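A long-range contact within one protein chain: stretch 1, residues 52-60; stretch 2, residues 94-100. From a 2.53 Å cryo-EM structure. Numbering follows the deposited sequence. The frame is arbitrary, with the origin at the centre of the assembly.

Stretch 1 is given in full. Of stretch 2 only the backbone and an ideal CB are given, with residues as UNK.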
ATOM      1  N   ARG C  52      24.671 -26.842 -37.824  1.00 16.93           N
ATOM      2  CA  ARG C  52      23.956 -28.086 -38.070  1.00 16.93           C
ATOM      3  C   ARG C  52      22.907 -27.933 -39.162  1.00 16.93           C
ATOM      4  O   ARG C  52      22.679 -28.873 -39.930  1.00 16.93           O
ATOM      5  CB  ARG C  52      23.318 -28.589 -36.779  1.00 16.93           C
ATOM      6  CG  ARG C  52      24.202 -29.548 -36.015  1.00 16.93           C
ATOM      7  CD  ARG C  52      24.543 -30.755 -36.863  1.00 16.93           C
ATOM      8  NE  ARG C  52      23.403 -31.652 -37.002  1.00 16.93           N
ATOM      9  CZ  ARG C  52      23.325 -32.631 -37.894  1.00 16.93           C
ATOM     10  NH1 ARG C  52      24.324 -32.845 -38.735  1.00 16.93           N
ATOM     11  NH2 ARG C  52      22.245 -33.395 -37.943  1.00 16.93           N
ATOM     12  N   ALA C  53      22.265 -26.767 -39.255  1.00 17.84           N
ATOM     13  CA  ALA C  53      21.270 -26.550 -40.293  1.00 17.84           C
ATOM     14  C   ALA C  53      21.903 -26.471 -41.671  1.00 17.84           C
ATOM     15  O   ALA C  53      21.292 -26.901 -42.654  1.00 17.84           O
ATOM     16  CB  ALA C  53      20.481 -25.276 -40.001  1.00 17.84           C
ATOM     17  N   PHE C  54      23.112 -25.929 -41.775  1.00 19.33           N
ATOM     18  CA  PHE C  54      23.768 -25.853 -43.072  1.00 19.33           C
ATOM     19  C   PHE C  54      24.688 -27.032 -43.359  1.00 19.33           C
ATOM     20  O   PHE C  54      25.280 -27.080 -44.440  1.00 19.33           O
ATOM     21  CB  PHE C  54      24.549 -24.546 -43.190  1.00 19.33           C
ATOM     22  CG  PHE C  54      23.680 -23.357 -43.450  1.00 19.33           C
ATOM     23  CD1 PHE C  54      23.192 -23.111 -44.719  1.00 19.33           C
ATOM     24  CD2 PHE C  54      23.337 -22.495 -42.427  1.00 19.33           C
ATOM     25  CE1 PHE C  54      22.388 -22.026 -44.962  1.00 19.33           C
ATOM     26  CE2 PHE C  54      22.533 -21.406 -42.667  1.00 19.33           C
ATOM     27  CZ  PHE C  54      22.057 -21.171 -43.935  1.00 19.33           C
ATOM     28  N   TRP C  55      24.826 -27.982 -42.432  1.00 18.83           N
ATOM     29  CA  TRP C  55      25.701 -29.122 -42.689  1.00 18.83           C
ATOM     30  C   TRP C  55      25.215 -29.952 -43.870  1.00 18.83           C
ATOM     31  O   TRP C  55      26.016 -30.375 -44.710  1.00 18.83           O
ATOM     32  CB  TRP C  55      25.822 -29.997 -41.444  1.00 18.83           C
ATOM     33  CG  TRP C  55      26.992 -30.909 -41.530  1.00 18.83           C
ATOM     34  CD1 TRP C  55      27.007 -32.179 -42.013  1.00 18.83           C
ATOM     35  CD2 TRP C  55      28.337 -30.606 -41.152  1.00 18.83           C
ATOM     36  NE1 TRP C  55      28.276 -32.695 -41.950  1.00 18.83           N
ATOM     37  CE2 TRP C  55      29.112 -31.747 -41.425  1.00 18.83           C
ATOM     38  CE3 TRP C  55      28.960 -29.483 -40.605  1.00 18.83           C
ATOM     39  CZ2 TRP C  55      30.476 -31.798 -41.164  1.00 18.83           C
ATOM     40  CZ3 TRP C  55      30.312 -29.536 -40.350  1.00 18.83           C
ATOM     41  CH2 TRP C  55      31.056 -30.685 -40.627  1.00 18.83           C
ATOM     42  N   GLY C  56      23.912 -30.208 -43.946  1.00 19.19           N
ATOM     43  CA  GLY C  56      23.353 -30.898 -45.086  1.00 19.19           C
ATOM     44  C   GLY C  56      23.456 -32.405 -45.063  1.00 19.19           C
ATOM     45  O   GLY C  56      23.091 -33.046 -46.053  1.00 19.19           O
ATOM     46  N   SER C  57      23.939 -32.995 -43.974  1.00 18.44           N
ATOM     47  CA  SER C  57      24.028 -34.444 -43.880  1.00 18.44           C
ATOM     48  C   SER C  57      23.869 -34.854 -42.425  1.00 18.44           C
ATOM     49  O   SER C  57      23.872 -34.018 -41.519  1.00 18.44           O
ATOM     50  CB  SER C  57      25.346 -34.965 -44.460  1.00 18.44           C
ATOM     51  OG  SER C  57      26.436 -34.684 -43.604  1.00 18.44           O
ATOM     52  N   ALA C  58      23.717 -36.163 -42.218  1.00 17.85           N
ATOM     53  CA  ALA C  58      23.557 -36.767 -40.895  1.00 17.85           C
ATOM     54  C   ALA C  58      22.338 -36.195 -40.167  1.00 17.85           C
ATOM     55  O   ALA C  58      22.439 -35.605 -39.091  1.00 17.85           O
ATOM     56  CB  ALA C  58      24.829 -36.608 -40.058  1.00 17.85           C
ATOM     57  N   TYR C  59      21.171 -36.394 -40.776  1.00 17.51           N
ATOM     58  CA  TYR C  59      19.930 -35.876 -40.223  1.00 17.51           C
ATOM     59  C   TYR C  59      18.768 -36.858 -40.297  1.00 17.51           C
ATOM     60  O   TYR C  59      17.676 -36.522 -39.834  1.00 17.51           O
ATOM     61  CB  TYR C  59      19.535 -34.571 -40.938  1.00 17.51           C
ATOM     62  CG  TYR C  59      19.342 -34.724 -42.428  1.00 17.51           C
ATOM     63  CD1 TYR C  59      18.108 -35.072 -42.954  1.00 17.51           C
ATOM     64  CD2 TYR C  59      20.394 -34.530 -43.306  1.00 17.51           C
ATOM     65  CE1 TYR C  59      17.925 -35.218 -44.308  1.00 17.51           C
ATOM     66  CE2 TYR C  59      20.221 -34.673 -44.664  1.00 17.51           C
ATOM     67  CZ  TYR C  59      18.984 -35.018 -45.160  1.00 17.51           C
ATOM     68  OH  TYR C  59      18.804 -35.163 -46.512  1.00 17.51           O
ATOM     69  N   TRP C  60      18.965 -38.051 -40.853  1.00 16.55           N
ATOM     70  CA  TRP C  60      17.875 -38.983 -41.104  1.00 16.55           C
ATOM     71  C   TRP C  60      18.358 -40.403 -40.864  1.00 16.55           C
ATOM     72  O   TRP C  60      19.369 -40.818 -41.436  1.00 16.55           O
ATOM     73  CB  TRP C  60      17.364 -38.826 -42.542  1.00 16.55           C
ATOM     74  CG  TRP C  60      16.429 -39.894 -43.023  1.00 16.55           C
ATOM     75  CD1 TRP C  60      16.684 -40.834 -43.971  1.00 16.55           C
ATOM     76  CD2 TRP C  60      15.074 -40.099 -42.611  1.00 16.55           C
ATOM     77  NE1 TRP C  60      15.581 -41.624 -44.165  1.00 16.55           N
ATOM     78  CE2 TRP C  60      14.578 -41.192 -43.341  1.00 16.55           C
ATOM     79  CE3 TRP C  60      14.234 -39.469 -41.690  1.00 16.55           C
ATOM     80  CZ2 TRP C  60      13.284 -41.670 -43.178  1.00 16.55           C
ATOM     81  CZ3 TRP C  60      12.951 -39.945 -41.531  1.00 16.55           C
ATOM     82  CH2 TRP C  60      12.488 -41.033 -42.271  1.00 16.55           C
ATOM     83  N   UNK C  94      21.459 -24.945 -53.465  1.00 33.77           N
ATOM     84  CA  UNK C  94      22.858 -24.522 -53.697  1.00 33.77           C
ATOM     85  C   UNK C  94      23.594 -24.021 -52.457  1.00 33.77           C
ATOM     86  O   UNK C  94      23.779 -22.825 -52.253  1.00 33.77           O
ATOM     87  CB  UNK C  94      22.882 -23.415 -54.753  1.00 33.77           C
ATOM     88  N   UNK C  95      23.950 -24.933 -51.557  1.00 34.78           N
ATOM     89  CA  UNK C  95      25.015 -24.738 -50.569  1.00 34.78           C
ATOM     90  C   UNK C  95      24.768 -23.609 -49.572  1.00 34.78           C
ATOM     91  O   UNK C  95      25.478 -23.514 -48.567  1.00 34.78           O
ATOM     92  CB  UNK C  95      26.332 -24.468 -51.299  1.00 34.78           C
ATOM     93  N   UNK C  96      23.744 -22.782 -49.791  1.00 32.15           N
ATOM     94  CA  UNK C  96      23.429 -21.734 -48.830  1.00 32.15           C
ATOM     95  C   UNK C  96      21.942 -21.631 -48.547  1.00 32.15           C
ATOM     96  O   UNK C  96      21.545 -20.802 -47.723  1.00 32.15           O
ATOM     97  CB  UNK C  96      23.949 -20.387 -49.336  1.00 32.15           C
ATOM     98  N   UNK C  97      21.114 -22.434 -49.201  1.00 28.57           N
ATOM     99  CA  UNK C  97      19.733 -22.646 -48.786  1.00 28.57           C
ATOM    100  C   UNK C  97      19.714 -23.869 -47.875  1.00 28.57           C
ATOM    101  O   UNK C  97      20.084 -24.964 -48.328  1.00 28.57           O
ATOM    102  CB  UNK C  97      18.804 -22.828 -49.988  1.00 28.57           C
ATOM    103  N   UNK C  98      19.336 -23.732 -46.610  1.00 25.10           N
ATOM    104  CA  UNK C  98      19.244 -24.910 -45.747  1.00 25.10           C
ATOM    105  C   UNK C  98      18.113 -25.817 -46.197  1.00 25.10           C
ATOM    106  O   UNK C  98      17.134 -25.376 -46.801  1.00 25.10           O
ATOM    107  CB  UNK C  98      19.039 -24.497 -44.288  1.00 25.10           C
ATOM    108  N   UNK C  99      18.262 -27.107 -45.899  1.00 24.38           N
ATOM    109  CA  UNK C  99      17.260 -28.077 -46.326  1.00 24.38           C
ATOM    110  C   UNK C  99      15.901 -27.819 -45.689  1.00 24.38           C
ATOM    111  O   UNK C  99      14.888 -28.300 -46.205  1.00 24.38           O
ATOM    112  CB  UNK C  99      17.727 -29.495 -45.990  1.00 24.38           C
ATOM    113  N   UNK C 100      15.855 -27.056 -44.601  1.00 22.12           N
ATOM    114  CA  UNK C 100      14.622 -26.711 -43.905  1.00 22.12           C
ATOM    115  C   UNK C 100      14.346 -25.213 -43.991  1.00 22.12           C
ATOM    116  O   UNK C 100      13.977 -24.572 -43.007  1.00 22.12           O
ATOM    117  CB  UNK C 100      14.696 -27.151 -42.442  1.00 22.12           C
TER

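Position 94 has an ideal CB with nothing of stretch 1 within 5.5 Å, so the contact sets no preference. Pro 94 makes no contact.

At position 95, CA-to-CB points away from stretch 1, and phi/psi of 63°/-10° is left-handed, a region in which glycine, asparagine or aspartate is common. Trp 95 occupies it, with chi1 at 85° (p). Its indole comes no nearer to stretch 1 than Trp 95 CE3 to Phe 54 CD1, 6.8 Å; what approaches Phe 54 is the backbone, Trp 95 O lying 4.5 Å from Phe 54 CD1.

Position 96 also directs its CB away, yet the ideal CB is 4.9 Å from Phe 54 CE1. Since the backbone carbonyl does the touching, with O of 96 at 3.1 Å from Phe 54 CE1 and near the ring plane, the side chain is loosely constrained, and polar or apolar groups would suit. It is Phe 96, with chi1 at 70° (p); its nearest side-chain atom to stretch 1 is CB, with Phe 96 CB 4.9 Å from Phe 54 CE1.

Position 97 points away and its ideal CB meets nothing within 5.5 Å; the extended backbone (-93°/117°) suits beta-branched residues among others. Ile 97 is found there, its side chain nearest at Ile 97 CB, 6.2 Å from Phe 54 CE1.

Position 98 faces stretch 1. Its CA lies 5.3 Å from Phe 54 CA, and its ideal CB is 3.7 Å from Ala 53 O and 4.2 Å from Phe 54 CE1. A small or compact apolar group would suit this space beside an aromatic ring; alanine, valine or proline are all plausible, and phi/psi of -68°/153° is compatible with proline. Pro 98 packs CD 3.6 Å from Phe 54 CE1, while its CB lies over one face of that ring.

Position 99 points toward stretch 1, but its ideal CB has no neighbour within 5.5 Å, so a short side chain would leave the gap unfilled. Beyond it lie Gly 56 O and the Tyr 59 ring with its hydroxyl. A long, flexible chain could span the distance: methionine, glutamine or lysine, for instance. Met 99 does so, with chi2 and chi3 both t. Its SD reaches 3.2 Å from Tyr 59 OH and sits 4.4 Å from the ring centroid, 43° off the normal, an oblique sulfur-aromatic contact. Met 99 CE ends 4.1 Å from Gly 56 O.

Position 100 points sideways, its ideal CB free of stretch 1. Ala 100 makes no contact.

Stretch 2 (94-100) PWFIPMA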
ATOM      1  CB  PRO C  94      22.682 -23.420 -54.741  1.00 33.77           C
ATOM      2  CG  PRO C  94      21.395 -22.768 -54.339  1.00 33.77           C
ATOM      3  CD  PRO C  94      20.515 -23.852 -53.749  1.00 33.77           C
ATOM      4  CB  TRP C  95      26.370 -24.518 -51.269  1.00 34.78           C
ATOM      5  CG  TRP C  95      26.691 -23.093 -51.700  1.00 34.78           C
ATOM      6  CD1 TRP C  95      26.489 -22.549 -52.939  1.00 34.78           C
ATOM      7  CD2 TRP C  95      27.299 -22.057 -50.909  1.00 34.78           C
ATOM      8  NE1 TRP C  95      26.908 -21.244 -52.960  1.00 34.78           N
ATOM      9  CE2 TRP C  95      27.412 -20.917 -51.728  1.00 34.78           C
ATOM     10  CE3 TRP C  95      27.752 -21.981 -49.589  1.00 34.78           C
ATOM     11  CZ2 TRP C  95      27.956 -19.719 -51.271  1.00 34.78           C
ATOM     12  CZ3 TRP C  95      28.287 -20.789 -49.137  1.00 34.78           C
ATOM     13  CH2 TRP C  95      28.385 -19.677 -49.975  1.00 34.78           C
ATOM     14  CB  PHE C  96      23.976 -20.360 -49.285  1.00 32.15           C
ATOM     15  CG  PHE C  96      23.274 -19.767 -50.476  1.00 32.15           C
ATOM     16  CD1 PHE C  96      22.171 -18.942 -50.312  1.00 32.15           C
ATOM     17  CD2 PHE C  96      23.749 -19.985 -51.755  1.00 32.15           C
ATOM     18  CE1 PHE C  96      21.536 -18.384 -51.406  1.00 32.15           C
ATOM     19  CE2 PHE C  96      23.118 -19.434 -52.852  1.00 32.15           C
ATOM     20  CZ  PHE C  96      22.011 -18.630 -52.676  1.00 32.15           C
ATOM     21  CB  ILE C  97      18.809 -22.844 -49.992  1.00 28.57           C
ATOM     22  CG1 ILE C  97      18.984 -21.693 -50.983  1.00 28.57           C
ATOM     23  CG2 ILE C  97      17.362 -22.948 -49.544  1.00 28.57           C
ATOM     24  CD1 ILE C  97      18.719 -20.338 -50.382  1.00 28.57           C
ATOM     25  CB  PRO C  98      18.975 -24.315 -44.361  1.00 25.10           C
ATOM     26  CG  PRO C  98      18.333 -23.006 -44.635  1.00 25.10           C
ATOM     27  CD  PRO C  98      18.901 -22.502 -45.928  1.00 25.10           C
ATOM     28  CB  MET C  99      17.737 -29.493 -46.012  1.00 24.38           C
ATOM     29  CG  MET C  99      18.368 -30.194 -47.201  1.00 24.38           C
ATOM     30  SD  MET C  99      18.418 -31.980 -47.013  1.00 24.38           S
ATOM     31  CE  MET C  99      19.641 -32.411 -48.243  1.00 24.38           C
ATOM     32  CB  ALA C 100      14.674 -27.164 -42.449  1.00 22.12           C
TER
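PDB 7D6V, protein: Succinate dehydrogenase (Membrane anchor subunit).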